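Thioredoxin-like protein (Bacteroides caccae ATCC 43185, PDB 4YOD) is of unknown substrate and physiological role but probably acts as a thiol-disulfide oxidoreductase. Local coordinates at residues Y176-I181 with P258-L263; I212-Y217 with E235-Y240. One frame throughout, in Å; residues are numbered along the deposited sequence.

Contact 1 (Y176-I181 with P258-L263)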
ATOM      1  N   TYR A 176     -16.306  -4.905  12.338  1.00 30.59           N
ATOM      2  CA  TYR A 176     -15.437  -4.207  11.399  1.00 29.15           C
ATOM      3  C   TYR A 176     -15.246  -2.768  11.793  1.00 32.74           C
ATOM      4  O   TYR A 176     -16.166  -2.117  12.299  1.00 32.33           O
ATOM      5  CB  TYR A 176     -15.992  -4.267   9.959  1.00 30.78           C
ATOM      6  CG  TYR A 176     -16.071  -5.660   9.375  1.00 34.61           C
ATOM      7  CD1 TYR A 176     -14.926  -6.325   8.951  1.00 35.73           C
ATOM      8  CD2 TYR A 176     -17.297  -6.294   9.195  1.00 37.49           C
ATOM      9  CE1 TYR A 176     -14.991  -7.616   8.423  1.00 36.50           C
ATOM     10  CE2 TYR A 176     -17.377  -7.571   8.637  1.00 39.45           C
ATOM     11  CZ  TYR A 176     -16.219  -8.230   8.259  1.00 44.41           C
ATOM     12  OH  TYR A 176     -16.276  -9.485   7.709  1.00 47.04           O
ATOM     13  N   LEU A 177     -14.046  -2.266  11.541  1.00 29.47           N
ATOM     14  CA  LEU A 177     -13.707  -0.871  11.777  1.00 30.15           C
ATOM     15  C   LEU A 177     -13.107  -0.305  10.516  1.00 32.42           C
ATOM     16  O   LEU A 177     -12.085  -0.808  10.036  1.00 31.26           O
ATOM     17  CB  LEU A 177     -12.741  -0.669  12.974  1.00 30.92           C
ATOM     18  CG  LEU A 177     -12.673   0.803  13.422  1.00 37.97           C
ATOM     19  CD1 LEU A 177     -12.863   0.956  14.895  1.00 40.06           C
ATOM     20  CD2 LEU A 177     -11.484   1.547  12.823  1.00 38.64           C
ATOM     21  N   LEU A 178     -13.738   0.745   9.987  1.00 29.72           N
ATOM     22  CA  LEU A 178     -13.269   1.464   8.814  1.00 29.13           C
ATOM     23  C   LEU A 178     -12.607   2.744   9.304  1.00 32.48           C
ATOM     24  O   LEU A 178     -13.271   3.632   9.842  1.00 32.27           O
ATOM     25  CB  LEU A 178     -14.435   1.749   7.843  1.00 30.48           C
ATOM     26  CG  LEU A 178     -14.095   1.926   6.363  1.00 36.08           C
ATOM     27  CD1 LEU A 178     -15.367   2.111   5.577  1.00 37.12           C
ATOM     28  CD2 LEU A 178     -13.189   3.138   6.109  1.00 38.62           C
ATOM     29  N   LEU A 179     -11.281   2.797   9.179  1.00 29.31           N
ATOM     30  CA  LEU A 179     -10.459   3.919   9.618  1.00 28.55           C
ATOM     31  C   LEU A 179     -10.228   4.854   8.433  1.00 32.47           C
ATOM     32  O   LEU A 179      -9.711   4.440   7.394  1.00 31.56           O
ATOM     33  CB  LEU A 179      -9.130   3.406  10.223  1.00 27.05           C
ATOM     34  CG  LEU A 179      -8.166   4.466  10.756  1.00 32.84           C
ATOM     35  CD1 LEU A 179      -8.792   5.279  11.927  1.00 34.41           C
ATOM     36  CD2 LEU A 179      -6.840   3.831  11.167  1.00 33.26           C
ATOM     37  N   PHE A 180     -10.618   6.115   8.584  1.00 29.40           N
ATOM     38  CA  PHE A 180     -10.476   7.059   7.473  1.00 29.96           C
ATOM     39  C   PHE A 180      -9.613   8.262   7.895  1.00 33.68           C
ATOM     40  O   PHE A 180     -10.096   9.184   8.554  1.00 33.37           O
ATOM     41  CB  PHE A 180     -11.891   7.486   7.003  1.00 32.49           C
ATOM     42  CG  PHE A 180     -12.069   8.580   5.972  1.00 35.51           C
ATOM     43  CD1 PHE A 180     -11.004   9.014   5.189  1.00 38.91           C
ATOM     44  CD2 PHE A 180     -13.322   9.133   5.735  1.00 40.66           C
ATOM     45  CE1 PHE A 180     -11.179  10.020   4.232  1.00 41.43           C
ATOM     46  CE2 PHE A 180     -13.496  10.131   4.771  1.00 44.93           C
ATOM     47  CZ  PHE A 180     -12.424  10.562   4.023  1.00 42.43           C
ATOM     48  N   ILE A 181      -8.356   8.262   7.465  1.00 29.34           N
ATOM     49  CA  ILE A 181      -7.415   9.349   7.756  1.00 29.92           C
ATOM     50  C   ILE A 181      -7.687  10.449   6.723  1.00 34.41           C
ATOM     51  O   ILE A 181      -7.566  10.199   5.523  1.00 33.63           O
ATOM     52  CB  ILE A 181      -5.952   8.841   7.760  1.00 32.00           C
ATOM     53  CG1 ILE A 181      -5.806   7.615   8.718  1.00 31.47           C
ATOM     54  CG2 ILE A 181      -4.981   9.989   8.098  1.00 32.15           C
ATOM     55  CD1 ILE A 181      -4.409   6.951   8.871  1.00 40.01           C
ATOM     56  N   PRO A 258      -6.357  11.359   1.387  1.00 39.79           N
ATOM     57  CA  PRO A 258      -6.971  10.397   2.311  1.00 36.77           C
ATOM     58  C   PRO A 258      -6.401   8.989   2.207  1.00 38.19           C
ATOM     59  O   PRO A 258      -5.799   8.607   1.198  1.00 36.83           O
ATOM     60  CB  PRO A 258      -8.452  10.410   1.885  1.00 39.63           C
ATOM     61  CG  PRO A 258      -8.408  10.754   0.417  1.00 45.59           C
ATOM     62  CD  PRO A 258      -7.301  11.767   0.320  1.00 42.22           C
ATOM     63  N   THR A 259      -6.566   8.225   3.285  1.00 33.86           N
ATOM     64  CA  THR A 259      -6.182   6.822   3.276  1.00 33.41           C
ATOM     65  C   THR A 259      -7.215   6.049   4.094  1.00 35.35           C
ATOM     66  O   THR A 259      -7.760   6.569   5.069  1.00 35.20           O
ATOM     67  CB  THR A 259      -4.716   6.565   3.642  1.00 47.19           C
ATOM     68  OG1 THR A 259      -4.388   5.293   3.123  1.00 54.84           O
ATOM     69  CG2 THR A 259      -4.428   6.613   5.131  1.00 44.40           C
ATOM     70  N   LEU A 260      -7.526   4.834   3.645  1.00 29.66           N
ATOM     71  CA  LEU A 260      -8.535   4.005   4.296  1.00 28.22           C
ATOM     72  C   LEU A 260      -7.965   2.689   4.743  1.00 27.37           C
ATOM     73  O   LEU A 260      -7.183   2.096   4.017  1.00 23.69           O
ATOM     74  CB  LEU A 260      -9.717   3.729   3.340  1.00 28.99           C
ATOM     75  CG  LEU A 260     -10.495   4.932   2.812  1.00 34.96           C
ATOM     76  CD1 LEU A 260     -11.409   4.520   1.659  1.00 36.46           C
ATOM     77  CD2 LEU A 260     -11.295   5.588   3.910  1.00 38.11           C
ATOM     78  N   TYR A 261      -8.370   2.250   5.943  1.00 23.13           N
ATOM     79  CA  TYR A 261      -8.030   0.943   6.506  1.00 23.35           C
ATOM     80  C   TYR A 261      -9.299   0.211   6.862  1.00 27.99           C
ATOM     81  O   TYR A 261     -10.249   0.834   7.325  1.00 29.64           O
ATOM     82  CB  TYR A 261      -7.190   1.081   7.790  1.00 23.56           C
ATOM     83  CG  TYR A 261      -5.734   1.409   7.565  1.00 26.47           C
ATOM     84  CD1 TYR A 261      -5.327   2.713   7.297  1.00 30.00           C
ATOM     85  CD2 TYR A 261      -4.750   0.440   7.729  1.00 26.92           C
ATOM     86  CE1 TYR A 261      -3.976   3.036   7.147  1.00 30.08           C
ATOM     87  CE2 TYR A 261      -3.396   0.749   7.558  1.00 27.41           C
ATOM     88  CZ  TYR A 261      -3.018   2.052   7.287  1.00 33.22           C
ATOM     89  OH  TYR A 261      -1.701   2.358   7.069  1.00 34.37           O
ATOM     90  N   LEU A 262      -9.316  -1.103   6.665  1.00 24.77           N
ATOM     91  CA  LEU A 262     -10.411  -1.934   7.162  1.00 24.21           C
ATOM     92  C   LEU A 262      -9.798  -2.879   8.181  1.00 26.89           C
ATOM     93  O   LEU A 262      -8.848  -3.600   7.857  1.00 26.31           O
ATOM     94  CB  LEU A 262     -11.176  -2.709   6.061  1.00 24.42           C
ATOM     95  CG  LEU A 262     -12.427  -3.477   6.593  1.00 28.64           C
ATOM     96  CD1 LEU A 262     -13.533  -2.503   7.048  1.00 29.02           C
ATOM     97  CD2 LEU A 262     -12.980  -4.442   5.555  1.00 29.97           C
ATOM     98  N   LEU A 263     -10.339  -2.882   9.389  1.00 24.31           N
ATOM     99  CA  LEU A 263      -9.865  -3.736  10.483  1.00 24.00           C
ATOM    100  C   LEU A 263     -10.957  -4.722  10.879  1.00 27.30           C
ATOM    101  O   LEU A 263     -12.130  -4.404  10.745  1.00 27.53           O
ATOM    102  CB  LEU A 263      -9.431  -2.909  11.723  1.00 22.73           C
ATOM    103  CG  LEU A 263      -8.691  -1.553  11.531  1.00 25.27           C
ATOM    104  CD1 LEU A 263      -8.350  -0.920  12.897  1.00 25.10           C
ATOM    105  CD2 LEU A 263      -7.378  -1.710  10.695  1.00 21.65           C
TER
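F180 and L260 face each other as a non-hydrogen-bonded pair of the antiparallel ladder between strands 176-181 and 259-263, two strands of the mixed sheet of a thioredoxin fold. The F180 side chain leaves the backbone with CG anti to the backbone N (chi1 173°), beside the carbonyl carbon, and lies alongside L260, pointing the same way. Its CB already touches CD2 of L260 at 3.7 Å, and CG and CD1 stay against that same methyl as the ring begins. Farther out, CE1 reaches CB of P258 at 3.6 Å, the proline carbon lying at the ring edge, near its plane. P258 follows a cis peptide bond, as in the cis-proline loop of thioredoxins, and its side chain also touches T192 of helix 187-197, which begins at a CxxC sequence. The same helix packs on L178 and F180, while helix 276-286 meets L260 and L262, so this face of the sheet is buried under both. The L178 and L260 side chains cross obliquely, their CD2 methyls 3.8 Å apart. On the other face L177, L179 and I181 pair with L263, Y261 and T259; here CD2 of L177 lies 4.0 Å from CD1 of L263. Six backbone hydrogen bonds, two at each of these pairs, lock the register. At the proline end T259 OG1 bonds to D273, and the threonine methyl CG2 packs against CD1 of I181 at 3.8 Å.

Contact 2 (I212-Y217 with E235-Y240)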
ATOM      1  N   ILE A 212     -18.145   0.258  12.353  1.00 36.23           N
ATOM      2  CA  ILE A 212     -17.921   1.602  12.865  1.00 36.35           C
ATOM      3  C   ILE A 212     -17.008   2.316  11.867  1.00 39.22           C
ATOM      4  O   ILE A 212     -16.024   1.730  11.399  1.00 36.50           O
ATOM      5  CB  ILE A 212     -17.358   1.610  14.324  1.00 39.86           C
ATOM      6  CG1 ILE A 212     -18.486   1.285  15.358  1.00 41.55           C
ATOM      7  CG2 ILE A 212     -16.676   2.953  14.666  1.00 40.45           C
ATOM      8  CD1 ILE A 212     -17.959   0.889  16.773  1.00 44.87           C
ATOM      9  N   VAL A 213     -17.348   3.565  11.526  1.00 36.56           N
ATOM     10  CA  VAL A 213     -16.492   4.383  10.677  1.00 34.73           C
ATOM     11  C   VAL A 213     -15.855   5.452  11.599  1.00 38.42           C
ATOM     12  O   VAL A 213     -16.560   6.270  12.198  1.00 38.91           O
ATOM     13  CB  VAL A 213     -17.206   4.989   9.445  1.00 38.25           C
ATOM     14  CG1 VAL A 213     -16.230   5.839   8.627  1.00 37.46           C
ATOM     15  CG2 VAL A 213     -17.811   3.895   8.563  1.00 37.63           C
ATOM     16  N   LEU A 214     -14.536   5.392  11.744  1.00 33.22           N
ATOM     17  CA  LEU A 214     -13.761   6.330  12.536  1.00 33.17           C
ATOM     18  C   LEU A 214     -12.943   7.216  11.606  1.00 37.23           C
ATOM     19  O   LEU A 214     -12.026   6.732  10.937  1.00 35.71           O
ATOM     20  CB  LEU A 214     -12.838   5.580  13.532  1.00 32.31           C
ATOM     21  CG  LEU A 214     -11.939   6.442  14.429  1.00 37.05           C
ATOM     22  CD1 LEU A 214     -12.763   7.240  15.446  1.00 39.47           C
ATOM     23  CD2 LEU A 214     -10.938   5.597  15.180  1.00 37.17           C
ATOM     24  N   SER A 215     -13.265   8.510  11.556  1.00 35.16           N
ATOM     25  CA  SER A 215     -12.481   9.423  10.725  1.00 34.14           C
ATOM     26  C   SER A 215     -11.494  10.118  11.639  1.00 38.08           C
ATOM     27  O   SER A 215     -11.875  10.525  12.740  1.00 38.30           O
ATOM     28  CB  SER A 215     -13.370  10.414   9.984  1.00 39.32           C
ATOM     29  OG  SER A 215     -13.844  11.413  10.868  1.00 42.68           O
ATOM     30  N   ILE A 216     -10.229  10.200  11.225  1.00 34.62           N
ATOM     31  CA  ILE A 216      -9.214  10.816  12.067  1.00 35.81           C
ATOM     32  C   ILE A 216      -8.412  11.857  11.285  1.00 38.74           C
ATOM     33  O   ILE A 216      -7.868  11.587  10.205  1.00 34.83           O
ATOM     34  CB  ILE A 216      -8.299   9.785  12.799  1.00 37.99           C
ATOM     35  CG1 ILE A 216      -7.268  10.474  13.728  1.00 39.45           C
ATOM     36  CG2 ILE A 216      -7.605   8.808  11.854  1.00 39.03           C
ATOM     37  CD1 ILE A 216      -7.835  10.985  15.036  1.00 42.16           C
ATOM     38  N   TYR A 217      -8.399  13.076  11.845  1.00 37.15           N
ATOM     39  CA  TYR A 217      -7.622  14.170  11.317  1.00 38.14           C
ATOM     40  C   TYR A 217      -6.299  14.221  12.114  1.00 41.64           C
ATOM     41  O   TYR A 217      -6.323  14.416  13.328  1.00 42.10           O
ATOM     42  CB  TYR A 217      -8.406  15.487  11.367  1.00 41.97           C
ATOM     43  CG  TYR A 217      -7.579  16.693  10.983  1.00 46.50           C
ATOM     44  CD1 TYR A 217      -6.914  16.746   9.762  1.00 47.95           C
ATOM     45  CD2 TYR A 217      -7.453  17.781  11.845  1.00 50.28           C
ATOM     46  CE1 TYR A 217      -6.116  17.834   9.422  1.00 51.01           C
ATOM     47  CE2 TYR A 217      -6.681  18.889  11.503  1.00 53.01           C
ATOM     48  CZ  TYR A 217      -6.026  18.916  10.281  1.00 58.83           C
ATOM     49  OH  TYR A 217      -5.256  19.993   9.927  1.00 59.34           O
ATOM     50  N   GLU A 235     -23.416   9.709  11.684  1.00 51.60           N
ATOM     51  CA  GLU A 235     -23.378   8.266  11.942  1.00 49.98           C
ATOM     52  C   GLU A 235     -21.938   7.761  12.126  1.00 50.00           C
ATOM     53  O   GLU A 235     -21.740   6.668  12.655  1.00 48.08           O
ATOM     54  CB  GLU A 235     -24.085   7.498  10.809  1.00 51.58           C
ATOM     55  CG  GLU A 235     -25.583   7.786  10.708  1.00 63.12           C
ATOM     56  CD  GLU A 235     -26.020   9.111  10.096  1.00 83.79           C
ATOM     57  OE1 GLU A 235     -25.273   9.665   9.256  1.00 71.07           O
ATOM     58  OE2 GLU A 235     -27.125   9.587  10.448  1.00 77.47           O
ATOM     59  N   TRP A 236     -20.935   8.556  11.714  1.00 45.55           N
ATOM     60  CA  TRP A 236     -19.528   8.189  11.898  1.00 42.71           C
ATOM     61  C   TRP A 236     -18.986   8.833  13.154  1.00 46.19           C
ATOM     62  O   TRP A 236     -19.548   9.819  13.635  1.00 46.86           O
ATOM     63  CB  TRP A 236     -18.650   8.624  10.706  1.00 39.82           C
ATOM     64  CG  TRP A 236     -19.034   8.142   9.336  1.00 40.01           C
ATOM     65  CD1 TRP A 236     -20.077   7.329   8.996  1.00 43.43           C
ATOM     66  CD2 TRP A 236     -18.409   8.524   8.110  1.00 38.83           C
ATOM     67  NE1 TRP A 236     -20.119   7.157   7.637  1.00 42.15           N
ATOM     68  CE2 TRP A 236     -19.105   7.877   7.064  1.00 42.28           C
ATOM     69  CE3 TRP A 236     -17.287   9.314   7.794  1.00 39.24           C
ATOM     70  CZ2 TRP A 236     -18.748   8.028   5.722  1.00 40.87           C
ATOM     71  CZ3 TRP A 236     -16.920   9.448   6.465  1.00 40.07           C
ATOM     72  CH2 TRP A 236     -17.648   8.814   5.446  1.00 41.02           C
ATOM     73  N   ILE A 237     -17.879   8.288  13.672  1.00 41.40           N
ATOM     74  CA  ILE A 237     -17.158   8.855  14.801  1.00 41.42           C
ATOM     75  C   ILE A 237     -16.089   9.731  14.154  1.00 43.71           C
ATOM     76  O   ILE A 237     -15.243   9.221  13.429  1.00 40.49           O
ATOM     77  CB  ILE A 237     -16.620   7.756  15.758  1.00 43.52           C
ATOM     78  CG1 ILE A 237     -17.787   6.857  16.243  1.00 44.97           C
ATOM     79  CG2 ILE A 237     -15.835   8.369  16.935  1.00 44.22           C
ATOM     80  CD1 ILE A 237     -17.406   5.674  17.077  1.00 54.38           C
ATOM     81  N   ASN A 238     -16.201  11.056  14.318  1.00 41.70           N
ATOM     82  CA  ASN A 238     -15.299  12.009  13.668  1.00 40.71           C
ATOM     83  C   ASN A 238     -14.400  12.695  14.681  1.00 43.77           C
ATOM     84  O   ASN A 238     -14.865  13.534  15.464  1.00 44.73           O
ATOM     85  CB  ASN A 238     -16.123  13.025  12.868  1.00 46.07           C
ATOM     86  CG  ASN A 238     -17.018  12.360  11.847  1.00 62.12           C
ATOM     87  OD1 ASN A 238     -16.557  11.617  10.977  1.00 47.12           O
ATOM     88  ND2 ASN A 238     -18.325  12.558  11.967  1.00 54.72           N
ATOM     89  N   GLY A 239     -13.126  12.322  14.669  1.00 38.49           N
ATOM     90  CA  GLY A 239     -12.150  12.838  15.621  1.00 38.97           C
ATOM     91  C   GLY A 239     -10.881  13.452  15.068  1.00 42.42           C
ATOM     92  O   GLY A 239     -10.615  13.414  13.864  1.00 38.82           O
ATOM     93  N   TYR A 240     -10.091  14.045  15.979  1.00 41.75           N
ATOM     94  CA  TYR A 240      -8.804  14.631  15.640  1.00 42.01           C
ATOM     95  C   TYR A 240      -7.767  14.141  16.638  1.00 45.01           C
ATOM     96  O   TYR A 240      -8.124  13.607  17.686  1.00 44.61           O
ATOM     97  CB  TYR A 240      -8.868  16.173  15.560  1.00 46.77           C
ATOM     98  CG  TYR A 240      -9.159  16.885  16.865  1.00 52.10           C
ATOM     99  CD1 TYR A 240     -10.464  17.194  17.238  1.00 56.10           C
ATOM    100  CD2 TYR A 240      -8.125  17.318  17.692  1.00 54.36           C
ATOM    101  CE1 TYR A 240     -10.739  17.875  18.427  1.00 60.00           C
ATOM    102  CE2 TYR A 240      -8.385  17.996  18.885  1.00 58.59           C
ATOM    103  CZ  TYR A 240      -9.694  18.276  19.247  1.00 68.77           C
ATOM    104  OH  TYR A 240      -9.952  18.947  20.420  1.00 75.08           O
TER
HETATM  105  O   HOH W   1     -19.796   4.625  12.901  1.00 41.55           O
HETATM  106  O   HOH W   2     -12.120  13.611  11.394  1.00 42.14           O
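V213 and W236 form the close-packed end of this parallel pairing, which joins the two strands of a beta-alpha-beta unit, with helix 222-228 in the connection. With V213 CG1 anti to the backbone N (chi1 179°), that methyl sits over one face of the indole, 3.7 Å from the centroid of the five-membered ring in a CH-pi contact and offset toward the rim. I206 of helix 200-207 also touches both residues. An alanine in place of W236 would probably leave V213 CG1 without its aromatic cover and open a gap toward I206. On the opposite face of the sheet, CD1 of L214 meets CG2 of I237 at 3.6 Å, with Y159 of strand 158-160 against both. Against this dry, apolar packing stand two water-bridged positions. One water links V213 N and E235 O, where the strands no longer bond directly; the other donates to both S215 OG and G239 O. S215 OG, in the crowded position between the backbone N and the carbonyl carbon (chi1 75°), in turn donates to N238 OD1 at 2.7 Å, in the carboxamide plane and on a lone pair. N238 ND2 bonds to P233 O, so both ends of the amide are engaged and its flip is fixed. The serine hydroxyl thus relays hydrogen bonding from water to amide, adding a polar side-chain link to the four backbone bonds that run from V213 to Y217.

In the fold
Contacts 1 and 2 belong to one five-stranded mixed sheet, ordered 237-240, 211-217, 176-181, 259-263, 269-272, and their centres lie about 9 Å apart. Strands 176-181 and 211-217 are neighbours in it: F180 N and O probably bond to L214 O and I216 N, and the F180 ring packs on W236. Along the chain contact 2 is nested within the loop that contact 1 closes. In chain order three parallel strands come first and an antiparallel pair follows, as in the thioredoxin fold. The final strand, 269-272, flanks contact 1. Contact 1 lies next to the possible CxxC redox motif, and Y217 of contact 2 lies near it without touching.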